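Local coordinates for protein prophenoloxidase b (Marsupenaeus japonicus, PDB 3WKY) that probably oxidises phenols at a type 3 dicopper site, hydroxylating monophenols and oxidising o-diphenols, and is seen here in its proenzyme form, at residues Val186-Glu191 with Asn234-Ser239; Phe198-His203 with Gly382-Ala387; Ile505-Lys510 with Phe590-Met595. All blocks are in the same frame, centred on the assembly; numbering follows the deposited sequence.

Contact 1 (Val186-Glu191 with Asn234-Ser239); sequences VSYWRE and NMERLS
Tyr188 and Trp189 meet Glu236 in a buried helix-to-helix contact, where the short helix 187-190 lies against the C-terminal part of helix 218-239 in the copper-containing domain. One acidic side chain carries most of it. Glu236 starts anti to its backbone N (chi1 -150°) and then bends at chi2, which brings its carboxylate within reach of both the Tyr188 hydroxyl and the Trp189 indole. The phenol of Tyr188 comes tip to tip with it and donates from OH to Glu236 OE2 over 2.5 Å, a short bond that meets the oxygen on its anti side, 23° out of the carboxylate plane. Further back, the CG methylene of Glu236 lies over the indole of Trp189 as a CH-pi contact, 3.8 Å from the centroid of the five-membered ring. The other oxygen is joined to the same indole by a water, which accepts from Trp189 NE1 at 3.0 Å and donates to Glu236 OE1 at 2.9 Å. Glutamate thus suits the place twice over, with a methylene for the ring face and two acceptor oxygens, one for the hydroxyl and one for the bridging water. An alanine here would probably leave the Tyr188 hydroxyl without its acceptor and open a gap over the Trp189 ring. Val186, at the N-cap position of helix 187-190, adds a compact apolar filling: its CG2 lies 4.0 Å from Glu236 CG, and its CG1 is 4.0 Å from Arg237 NH1. The Arg237 guanidinium is itself engaged by Glu183 in a salt bridge and by the carbonyl of Lys243. Beyond the pair, Glu236 OE1 also accepts from the backbone N of Arg582, Trp189 packs on Phe394 of helix 391-409, and Met235 and Leu238 turn to Phe590 and Met588 of strand 588-598.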
loop_
_atom_site.group_PDB
_atom_site.type_symbol
_atom_site.label_atom_id
_atom_site.label_comp_id
_atom_site.label_asym_id
_atom_site.label_seq_id
_atom_site.Cartn_x
_atom_site.Cartn_y
_atom_site.Cartn_z
ATOM N N VAL A 186 -19.152 1.734 26.433
ATOM C CA VAL A 186 -20.189 0.706 26.547
ATOM C C VAL A 186 -19.635 -0.573 27.202
ATOM O O VAL A 186 -20.272 -1.628 27.211
ATOM C CB VAL A 186 -20.970 0.521 25.183
ATOM C CG1 VAL A 186 -20.067 0.087 24.056
ATOM C CG2 VAL A 186 -22.200 -0.389 25.306
ATOM N N SER A 187 -18.457 -0.457 27.810
ATOM C CA SER A 187 -17.857 -1.603 28.481
ATOM C C SER A 187 -18.688 -2.081 29.680
ATOM O O SER A 187 -18.698 -3.271 29.980
ATOM C CB SER A 187 -16.403 -1.327 28.894
ATOM O OG SER A 187 -16.327 -0.422 29.977
ATOM N N TYR A 188 -19.401 -1.174 30.353
ATOM C CA TYR A 188 -20.243 -1.604 31.482
ATOM C C TYR A 188 -21.267 -2.659 31.047
ATOM O O TYR A 188 -21.631 -3.552 31.819
ATOM C CB TYR A 188 -20.972 -0.418 32.142
ATOM C CG TYR A 188 -22.039 0.157 31.257
ATOM C CD1 TYR A 188 -21.729 1.137 30.332
ATOM C CD2 TYR A 188 -23.359 -0.293 31.330
ATOM C CE1 TYR A 188 -22.685 1.650 29.507
ATOM C CE2 TYR A 188 -24.327 0.227 30.506
ATOM C CZ TYR A 188 -23.980 1.200 29.599
ATOM O OH TYR A 188 -24.924 1.727 28.763
ATOM N N TRP A 189 -21.727 -2.552 29.804
ATOM C CA TRP A 189 -22.768 -3.427 29.285
ATOM C C TRP A 189 -22.141 -4.715 28.762
ATOM O O TRP A 189 -22.581 -5.810 29.119
ATOM C CB TRP A 189 -23.543 -2.685 28.194
ATOM C CG TRP A 189 -24.931 -3.198 27.831
ATOM C CD1 TRP A 189 -26.124 -2.820 28.399
ATOM C CD2 TRP A 189 -25.264 -4.119 26.776
ATOM N NE1 TRP A 189 -27.174 -3.463 27.767
ATOM C CE2 TRP A 189 -26.674 -4.270 26.775
ATOM C CE3 TRP A 189 -24.508 -4.832 25.832
ATOM C CZ2 TRP A 189 -27.341 -5.112 25.871
ATOM C CZ3 TRP A 189 -25.164 -5.668 24.942
ATOM C CH2 TRP A 189 -26.568 -5.788 24.956
ATOM N N ARG A 190 -21.094 -4.598 27.941
ATOM C CA ARG A 190 -20.419 -5.784 27.423
ATOM C C ARG A 190 -19.835 -6.653 28.548
ATOM O O ARG A 190 -19.806 -7.880 28.446
ATOM C CB ARG A 190 -19.290 -5.391 26.445
ATOM C CG ARG A 190 -19.769 -4.772 25.121
ATOM C CD ARG A 190 -18.629 -4.847 24.076
ATOM N NE ARG A 190 -17.445 -4.210 24.650
ATOM C CZ ARG A 190 -17.096 -2.941 24.432
ATOM N NH1 ARG A 190 -17.775 -2.185 23.573
ATOM N NH2 ARG A 190 -16.034 -2.437 25.045
ATOM N N GLU A 191 -19.375 -6.015 29.618
ATOM C CA GLU A 191 -18.721 -6.736 30.707
ATOM C C GLU A 191 -19.686 -7.112 31.837
ATOM O O GLU A 191 -19.288 -7.750 32.807
ATOM C CB GLU A 191 -17.531 -5.926 31.229
ATOM C CG GLU A 191 -16.401 -5.812 30.171
ATOM C CD GLU A 191 -15.283 -4.852 30.553
ATOM O OE1 GLU A 191 -15.299 -4.309 31.681
ATOM O OE2 GLU A 191 -14.369 -4.644 29.718
ATOM N N ASN A 234 -26.800 -2.289 20.011
ATOM C CA ASN A 234 -26.913 -1.060 19.239
ATOM C C ASN A 234 -27.788 -0.008 19.906
ATOM O O ASN A 234 -27.538 1.182 19.766
ATOM C CB ASN A 234 -27.427 -1.331 17.829
ATOM C CG ASN A 234 -26.312 -1.681 16.861
ATOM O OD1 ASN A 234 -25.146 -1.291 17.057
ATOM N ND2 ASN A 234 -26.664 -2.402 15.791
ATOM N N MET A 235 -28.832 -0.434 20.621
ATOM C CA MET A 235 -29.651 0.541 21.313
ATOM C C MET A 235 -28.860 1.191 22.431
ATOM O O MET A 235 -29.019 2.379 22.719
ATOM C CB MET A 235 -30.929 -0.112 21.851
ATOM C CG MET A 235 -31.720 -0.767 20.755
ATOM S SD MET A 235 -33.333 -1.372 21.299
ATOM C CE MET A 235 -33.583 -2.538 19.977
ATOM N N GLU A 236 -27.983 0.412 23.048
ATOM C CA GLU A 236 -27.118 0.948 24.071
ATOM C C GLU A 236 -26.113 1.930 23.429
ATOM O O GLU A 236 -25.834 3.006 23.988
ATOM C CB GLU A 236 -26.412 -0.215 24.784
ATOM C CG GLU A 236 -26.059 0.026 26.223
ATOM C CD GLU A 236 -27.254 0.053 27.180
ATOM O OE1 GLU A 236 -28.429 -0.200 26.785
ATOM O OE2 GLU A 236 -26.992 0.349 28.359
ATOM N N ARG A 237 -25.582 1.576 22.256
ATOM C CA ARG A 237 -24.635 2.467 21.567
ATOM C C ARG A 237 -25.300 3.805 21.205
ATOM O O ARG A 237 -24.743 4.878 21.452
ATOM C CB ARG A 237 -24.047 1.792 20.322
ATOM C CG ARG A 237 -23.203 0.536 20.650
ATOM C CD ARG A 237 -22.668 -0.147 19.381
ATOM N NE ARG A 237 -21.646 0.672 18.721
ATOM C CZ ARG A 237 -20.352 0.666 19.042
ATOM N NH1 ARG A 237 -19.897 -0.102 20.028
ATOM N NH2 ARG A 237 -19.504 1.455 18.390
ATOM N N LEU A 238 -26.490 3.739 20.622
ATOM C CA LEU A 238 -27.228 4.966 20.299
ATOM C C LEU A 238 -27.477 5.809 21.556
ATOM O O LEU A 238 -27.382 7.044 21.512
ATOM C CB LEU A 238 -28.548 4.653 19.568
ATOM C CG LEU A 238 -28.386 4.088 18.147
ATOM C CD1 LEU A 238 -29.710 3.544 17.605
ATOM C CD2 LEU A 238 -27.827 5.144 17.190
ATOM N N SER A 239 -27.773 5.148 22.677
ATOM C CA SER A 239 -27.978 5.849 23.951
ATOM C C SER A 239 -26.741 6.610 24.393
ATOM O O SER A 239 -26.829 7.550 25.179
ATOM C CB SER A 239 -28.371 4.873 25.069
ATOM O OG SER A 239 -29.593 4.213 24.788
HETATM O O HOH W 1 -29.681 -2.095 28.660
#

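Contact 2 (Phe198-His203 with Gly382-Ala387); sequences FHWHWH and GAVETA. With CUO (Cu2-o2 cluster), chain J.
His199 works at both ends of its imidazole: NE2 binds one copper of the Cu2-O2 cluster at 2.2 Å, while ND1 donates to the carbonyl oxygen of Val384. The bond from His199 ND1 to Val384 O is 2.7 Å long and nearly straight (167°). The donor lies in the carbonyl plane, on a lone pair, and the oxygen lies in the plane of the imidazole, which, with the copper bond, helps to fix the rotation of the His199 ring. His203 NE2 joins the same copper at 2.3 Å, and His226 of helix 218-239 completes its three histidines. The spacing of His199 and His203, one turn apart on helix 193-205, is the His-x-x-x-His arrangement of the arthropod hemocyanin and phenoloxidase family. In the second shell, Val384 presses CG1 against His203 CD2 at 3.7 Å; its branched side chain also sends CG2 to Trp200 CE3 at 3.9 Å, filling the space between helix and loop. Phe393 meets the His199 ring edge-to-face. Farther out, Trp200 and Glu385 run side by side, with the carboxylate plane 82° from the indole and Glu385 OE1 at the ring edge, 3.3 Å from Trp200 CE3. The second carboxylate oxygen, OE2, forms a salt bridge with Arg141.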
loop_
_atom_site.group_PDB
_atom_site.type_symbol
_atom_site.label_atom_id
_atom_site.label_comp_id
_atom_site.label_asym_id
_atom_site.label_seq_id
_atom_site.Cartn_x
_atom_site.Cartn_y
_atom_site.Cartn_z
ATOM N N PHE A 198 -25.374 -15.237 31.036
ATOM C CA PHE A 198 -26.461 -15.614 30.132
ATOM C C PHE A 198 -25.891 -16.254 28.864
ATOM O O PHE A 198 -26.396 -17.258 28.366
ATOM C CB PHE A 198 -27.316 -14.393 29.790
ATOM C CG PHE A 198 -28.159 -14.569 28.556
ATOM C CD1 PHE A 198 -29.255 -15.426 28.563
ATOM C CD2 PHE A 198 -27.857 -13.870 27.391
ATOM C CE1 PHE A 198 -30.035 -15.591 27.428
ATOM C CE2 PHE A 198 -28.639 -14.022 26.246
ATOM C CZ PHE A 198 -29.726 -14.881 26.264
ATOM N N HIS A 199 -24.820 -15.670 28.339
ATOM C CA HIS A 199 -24.201 -16.224 27.154
ATOM C C HIS A 199 -23.688 -17.661 27.387
ATOM O O HIS A 199 -23.866 -18.547 26.549
ATOM C CB HIS A 199 -23.069 -15.300 26.708
ATOM C CG HIS A 199 -22.625 -15.545 25.317
ATOM N ND1 HIS A 199 -21.371 -16.020 25.006
ATOM C CD2 HIS A 199 -23.272 -15.390 24.138
ATOM C CE1 HIS A 199 -21.262 -16.149 23.701
ATOM N NE2 HIS A 199 -22.396 -15.753 23.155
ATOM N N TRP A 200 -23.042 -17.887 28.524
ATOM C CA TRP A 200 -22.641 -19.236 28.937
ATOM C C TRP A 200 -23.862 -20.172 28.998
ATOM O O TRP A 200 -23.862 -21.261 28.408
ATOM C CB TRP A 200 -21.939 -19.123 30.292
ATOM C CG TRP A 200 -21.748 -20.365 31.154
ATOM C CD1 TRP A 200 -22.652 -20.902 32.044
ATOM C CD2 TRP A 200 -20.538 -21.133 31.308
ATOM N NE1 TRP A 200 -22.090 -21.979 32.700
ATOM C CE2 TRP A 200 -20.794 -22.135 32.274
ATOM C CE3 TRP A 200 -19.266 -21.073 30.718
ATOM C CZ2 TRP A 200 -19.833 -23.081 32.647
ATOM C CZ3 TRP A 200 -18.301 -22.023 31.093
ATOM C CH2 TRP A 200 -18.595 -23.009 32.050
ATOM N N HIS A 201 -24.901 -19.738 29.701
ATOM C CA HIS A 201 -26.114 -20.547 29.801
ATOM C C HIS A 201 -26.730 -20.864 28.453
ATOM O O HIS A 201 -27.150 -22.007 28.202
ATOM C CB HIS A 201 -27.135 -19.884 30.724
ATOM C CG HIS A 201 -26.857 -20.135 32.171
ATOM N ND1 HIS A 201 -27.260 -21.292 32.810
ATOM C CD2 HIS A 201 -26.206 -19.397 33.101
ATOM C CE1 HIS A 201 -26.871 -21.250 34.073
ATOM N NE2 HIS A 201 -26.228 -20.115 34.276
ATOM N N TRP A 202 -26.786 -19.864 27.578
ATOM C CA TRP A 202 -27.396 -20.101 26.278
ATOM C C TRP A 202 -26.672 -21.219 25.546
ATOM O O TRP A 202 -27.292 -22.127 24.977
ATOM C CB TRP A 202 -27.465 -18.826 25.413
ATOM C CG TRP A 202 -28.341 -19.083 24.217
ATOM C CD1 TRP A 202 -29.695 -18.848 24.118
ATOM C CD2 TRP A 202 -27.953 -19.722 22.998
ATOM N NE1 TRP A 202 -30.156 -19.280 22.891
ATOM C CE2 TRP A 202 -29.102 -19.821 22.189
ATOM C CE3 TRP A 202 -26.733 -20.216 22.505
ATOM C CZ2 TRP A 202 -29.073 -20.396 20.910
ATOM C CZ3 TRP A 202 -26.705 -20.785 21.238
ATOM C CH2 TRP A 202 -27.864 -20.866 20.454
ATOM N N HIS A 203 -25.345 -21.162 25.541
ATOM C CA HIS A 203 -24.597 -22.136 24.779
ATOM C C HIS A 203 -24.534 -23.504 25.432
ATOM O O HIS A 203 -24.248 -24.489 24.763
ATOM C CB HIS A 203 -23.199 -21.621 24.471
ATOM C CG HIS A 203 -23.187 -20.649 23.342
ATOM N ND1 HIS A 203 -23.273 -21.045 22.027
ATOM C CD2 HIS A 203 -23.133 -19.297 23.333
ATOM C CE1 HIS A 203 -23.257 -19.977 21.250
ATOM N NE2 HIS A 203 -23.178 -18.910 22.020
ATOM N N GLY A 382 -12.450 -16.719 22.733
ATOM C CA GLY A 382 -12.399 -18.174 22.727
ATOM C C GLY A 382 -13.308 -18.881 23.745
ATOM O O GLY A 382 -13.377 -20.109 23.746
ATOM N N ALA A 383 -14.011 -18.130 24.593
ATOM C CA ALA A 383 -14.806 -18.756 25.668
ATOM C C ALA A 383 -16.176 -18.113 25.794
ATOM O O ALA A 383 -16.281 -16.892 25.733
ATOM C CB ALA A 383 -14.062 -18.648 26.990
ATOM N N VAL A 384 -17.225 -18.914 26.002
ATOM C CA VAL A 384 -18.578 -18.348 25.993
ATOM C C VAL A 384 -18.875 -17.447 27.173
ATOM O O VAL A 384 -19.713 -16.549 27.073
ATOM C CB VAL A 384 -19.698 -19.427 25.857
ATOM C CG1 VAL A 384 -19.693 -20.028 24.457
ATOM C CG2 VAL A 384 -19.532 -20.523 26.903
ATOM N N GLU A 385 -18.216 -17.683 28.300
ATOM C CA GLU A 385 -18.505 -16.870 29.473
ATOM C C GLU A 385 -17.756 -15.543 29.463
ATOM O O GLU A 385 -18.010 -14.689 30.316
ATOM C CB GLU A 385 -18.258 -17.650 30.780
ATOM C CG GLU A 385 -16.786 -17.911 31.127
ATOM C CD GLU A 385 -16.145 -19.049 30.346
ATOM O OE1 GLU A 385 -16.703 -19.533 29.332
ATOM O OE2 GLU A 385 -15.049 -19.476 30.756
ATOM N N THR A 386 -16.855 -15.352 28.492
ATOM C CA THR A 386 -16.085 -14.103 28.415
ATOM C C THR A 386 -16.169 -13.335 27.080
ATOM O O THR A 386 -15.792 -12.166 27.024
ATOM C CB THR A 386 -14.574 -14.348 28.688
ATOM O OG1 THR A 386 -14.075 -15.331 27.771
ATOM C CG2 THR A 386 -14.331 -14.810 30.139
ATOM N N ALA A 387 -16.629 -13.987 26.013
ATOM C CA ALA A 387 -16.520 -13.406 24.664
ATOM C C ALA A 387 -17.280 -12.096 24.484
ATOM O O ALA A 387 -16.811 -11.191 23.790
ATOM C CB ALA A 387 -16.938 -14.417 23.595
HETATM CU CU1 CUO J . -22.932 -16.765 21.289
HETATM CU CU2 CUO J . -20.487 -16.235 18.698
HETATM O O1 CUO J . -21.677 -17.334 19.842
HETATM O O2 CUO J . -20.751 -16.403 20.857
#

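Contact 3 (Ile505-Lys510 with Phe590-Met595); sequences IFLAPK and FHFFVM
Phe506 and Phe593 form a hydrogen-bonded pair in the antiparallel join of strands 501-509 and 588-598, in the Ig-like domain of the hemocyanin family. The backbone bonds come in two reciprocal pairs. Phe506 N donates to Phe593 O at 3.0 Å and Phe593 N to Phe506 O at 2.9 Å; two residues on, Ala508 N reaches His591 O at 3.2 Å and His591 N reaches Ala508 O at 2.7 Å. Pro509 faces Phe590 in a non-hydrogen-bonded pair, so its missing N-H costs no bond between these two strands, though its buried carbonyl oxygen finds no partner. Among the apolar contacts, Ile505 sets its CG2 methyl over one face of the Phe592 ring, 3.9 Å from the centroid. The phenyl group stands anti to its own backbone N (chi1 -169°), which brings its ring under that methyl on the face shared with Ile505 and Leu507. Leu507 fits CD1 against Phe590 CB at 3.7 Å, a branched end that also comes near Phe592. On the opposite face, small Ala508 sits beside the larger His591. The mixed contacts gather at that histidine: Lys510 lays CB over one face of the imidazole, while a water in the ring plane, 2.8 Å from His591 NE2, links that nitrogen to Lys510 O. The long extended lysine suits this strand end because its chain can cover the ring while NZ goes on to a salt bridge with Glu659. Strand 655-664 lies alongside 588-598, where Leu657 touches His591, and strand 528-534 lies alongside 501-509, where Val530 touches Ile505 and Leu507; helix 218-239 packs through Met235 on Pro509 and Phe590.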
loop_
_atom_site.group_PDB
_atom_site.type_symbol
_atom_site.label_atom_id
_atom_site.label_comp_id
_atom_site.label_asym_id
_atom_site.label_seq_id
_atom_site.Cartn_x
_atom_site.Cartn_y
_atom_site.Cartn_z
ATOM N N ILE A 505 -44.811 -8.309 21.204
ATOM C CA ILE A 505 -44.453 -6.925 21.476
ATOM C C ILE A 505 -42.953 -6.734 21.258
ATOM O O ILE A 505 -42.160 -7.485 21.815
ATOM C CB ILE A 505 -44.816 -6.562 22.913
ATOM C CG1 ILE A 505 -46.330 -6.790 23.099
ATOM C CG2 ILE A 505 -44.427 -5.131 23.214
ATOM C CD1 ILE A 505 -46.930 -6.157 24.326
ATOM N N PHE A 506 -42.578 -5.749 20.436
ATOM C CA PHE A 506 -41.159 -5.540 20.080
ATOM C C PHE A 506 -40.783 -4.069 20.216
ATOM O O PHE A 506 -41.640 -3.190 20.102
ATOM C CB PHE A 506 -40.878 -6.023 18.644
ATOM C CG PHE A 506 -40.943 -7.517 18.481
ATOM C CD1 PHE A 506 -42.149 -8.156 18.237
ATOM C CD2 PHE A 506 -39.791 -8.290 18.583
ATOM C CE1 PHE A 506 -42.206 -9.543 18.096
ATOM C CE2 PHE A 506 -39.842 -9.670 18.440
ATOM C CZ PHE A 506 -41.049 -10.295 18.189
ATOM N N LEU A 507 -39.493 -3.805 20.444
ATOM C CA LEU A 507 -38.999 -2.458 20.702
ATOM C C LEU A 507 -37.906 -2.141 19.681
ATOM O O LEU A 507 -37.146 -3.038 19.303
ATOM C CB LEU A 507 -38.375 -2.388 22.106
ATOM C CG LEU A 507 -37.975 -1.023 22.686
ATOM C CD1 LEU A 507 -39.207 -0.274 23.205
ATOM C CD2 LEU A 507 -36.945 -1.180 23.800
ATOM N N ALA A 508 -37.841 -0.886 19.232
ATOM C CA ALA A 508 -36.727 -0.409 18.396
ATOM C C ALA A 508 -36.616 1.102 18.525
ATOM O O ALA A 508 -37.612 1.777 18.758
ATOM C CB ALA A 508 -36.940 -0.799 16.934
ATOM N N PRO A 509 -35.403 1.650 18.371
ATOM C CA PRO A 509 -35.325 3.117 18.388
ATOM C C PRO A 509 -36.071 3.711 17.196
ATOM O O PRO A 509 -36.172 3.073 16.137
ATOM C CB PRO A 509 -33.816 3.397 18.234
ATOM C CG PRO A 509 -33.142 2.112 18.619
ATOM C CD PRO A 509 -34.080 1.016 18.199
ATOM N N LYS A 510 -36.596 4.917 17.359
ATOM C CA LYS A 510 -37.296 5.574 16.269
ATOM C C LYS A 510 -36.322 6.229 15.280
ATOM O O LYS A 510 -36.553 6.218 14.062
ATOM C CB LYS A 510 -38.290 6.607 16.825
ATOM C CG LYS A 510 -39.141 7.279 15.761
ATOM C CD LYS A 510 -40.324 8.024 16.386
ATOM C CE LYS A 510 -41.222 8.646 15.313
ATOM N NZ LYS A 510 -42.383 9.361 15.921
ATOM N N PHE A 590 -38.553 5.422 21.475
ATOM C CA PHE A 590 -38.597 4.064 20.932
ATOM C C PHE A 590 -39.978 3.698 20.415
ATOM O O PHE A 590 -40.998 4.075 21.008
ATOM C CB PHE A 590 -38.217 3.033 22.000
ATOM C CG PHE A 590 -36.770 3.063 22.402
ATOM C CD1 PHE A 590 -36.297 4.034 23.272
ATOM C CD2 PHE A 590 -35.891 2.081 21.949
ATOM C CE1 PHE A 590 -34.965 4.057 23.661
ATOM C CE2 PHE A 590 -34.548 2.092 22.332
ATOM C CZ PHE A 590 -34.087 3.089 23.193
ATOM N N HIS A 591 -40.006 2.944 19.316
ATOM C CA HIS A 591 -41.234 2.298 18.876
ATOM C C HIS A 591 -41.544 1.138 19.813
ATOM O O HIS A 591 -40.641 0.410 20.224
ATOM C CB HIS A 591 -41.076 1.719 17.471
ATOM C CG HIS A 591 -40.910 2.739 16.389
ATOM N ND1 HIS A 591 -41.851 3.713 16.126
ATOM C CD2 HIS A 591 -39.932 2.902 15.464
ATOM C CE1 HIS A 591 -41.446 4.448 15.106
ATOM N NE2 HIS A 591 -40.286 3.975 14.683
ATOM N N PHE A 592 -42.830 0.941 20.104
ATOM C CA PHE A 592 -43.302 -0.158 20.946
ATOM C C PHE A 592 -44.402 -0.813 20.110
ATOM O O PHE A 592 -45.564 -0.391 20.127
ATOM C CB PHE A 592 -43.835 0.437 22.257
ATOM C CG PHE A 592 -44.130 -0.562 23.356
ATOM C CD1 PHE A 592 -45.401 -1.132 23.473
ATOM C CD2 PHE A 592 -43.186 -0.838 24.341
ATOM C CE1 PHE A 592 -45.697 -2.018 24.515
ATOM C CE2 PHE A 592 -43.474 -1.717 25.385
ATOM C CZ PHE A 592 -44.738 -2.304 25.471
ATOM N N PHE A 593 -44.019 -1.819 19.331
ATOM C CA PHE A 593 -44.916 -2.470 18.375
ATOM C C PHE A 593 -45.709 -3.563 19.079
ATOM O O PHE A 593 -45.135 -4.369 19.818
ATOM C CB PHE A 593 -44.079 -3.083 17.236
ATOM C CG PHE A 593 -44.844 -4.034 16.313
ATOM C CD1 PHE A 593 -45.025 -5.381 16.652
ATOM C CD2 PHE A 593 -45.306 -3.598 15.086
ATOM C CE1 PHE A 593 -45.692 -6.254 15.801
ATOM C CE2 PHE A 593 -45.980 -4.463 14.221
ATOM C CZ PHE A 593 -46.166 -5.797 14.578
ATOM N N VAL A 594 -47.022 -3.602 18.842
ATOM C CA VAL A 594 -47.890 -4.603 19.466
ATOM C C VAL A 594 -48.729 -5.305 18.404
ATOM O O VAL A 594 -49.420 -4.647 17.622
ATOM C CB VAL A 594 -48.860 -3.947 20.490
ATOM C CG1 VAL A 594 -49.765 -5.009 21.141
ATOM C CG2 VAL A 594 -48.087 -3.161 21.537
ATOM N N MET A 595 -48.682 -6.637 18.376
ATOM C CA MET A 595 -49.545 -7.394 17.478
ATOM C C MET A 595 -50.332 -8.481 18.210
ATOM O O MET A 595 -49.780 -9.232 19.019
ATOM C CB MET A 595 -48.735 -8.024 16.347
ATOM C CG MET A 595 -49.571 -8.798 15.341
ATOM S SD MET A 595 -48.508 -9.544 14.079
ATOM C CE MET A 595 -49.707 -10.198 12.910
HETATM O O HOH W 2 -38.636 5.062 12.737
#

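Contacts 1 and 2 both belong to the copper-containing domain, their centres about 18 Å apart, and their segments alternate along the chain: 186-191, 198-203, 234-239, then 382-387. Helix 218-239 ties them together, since it supplies His226 to the copper of contact 2 and runs into contact 1. Contact 3 follows both in sequence and lies in the Ig-like domain, its centre about 19 Å from that of contact 1 and about 28 Å from that of contact 2. Only contacts 1 and 3 touch: Met235 CE approaches Leu507 O at 3.7 Å, and Leu238 packs on Pro509. One helix therefore connects the dicopper centre with the beta-sheet of the neighbouring domain.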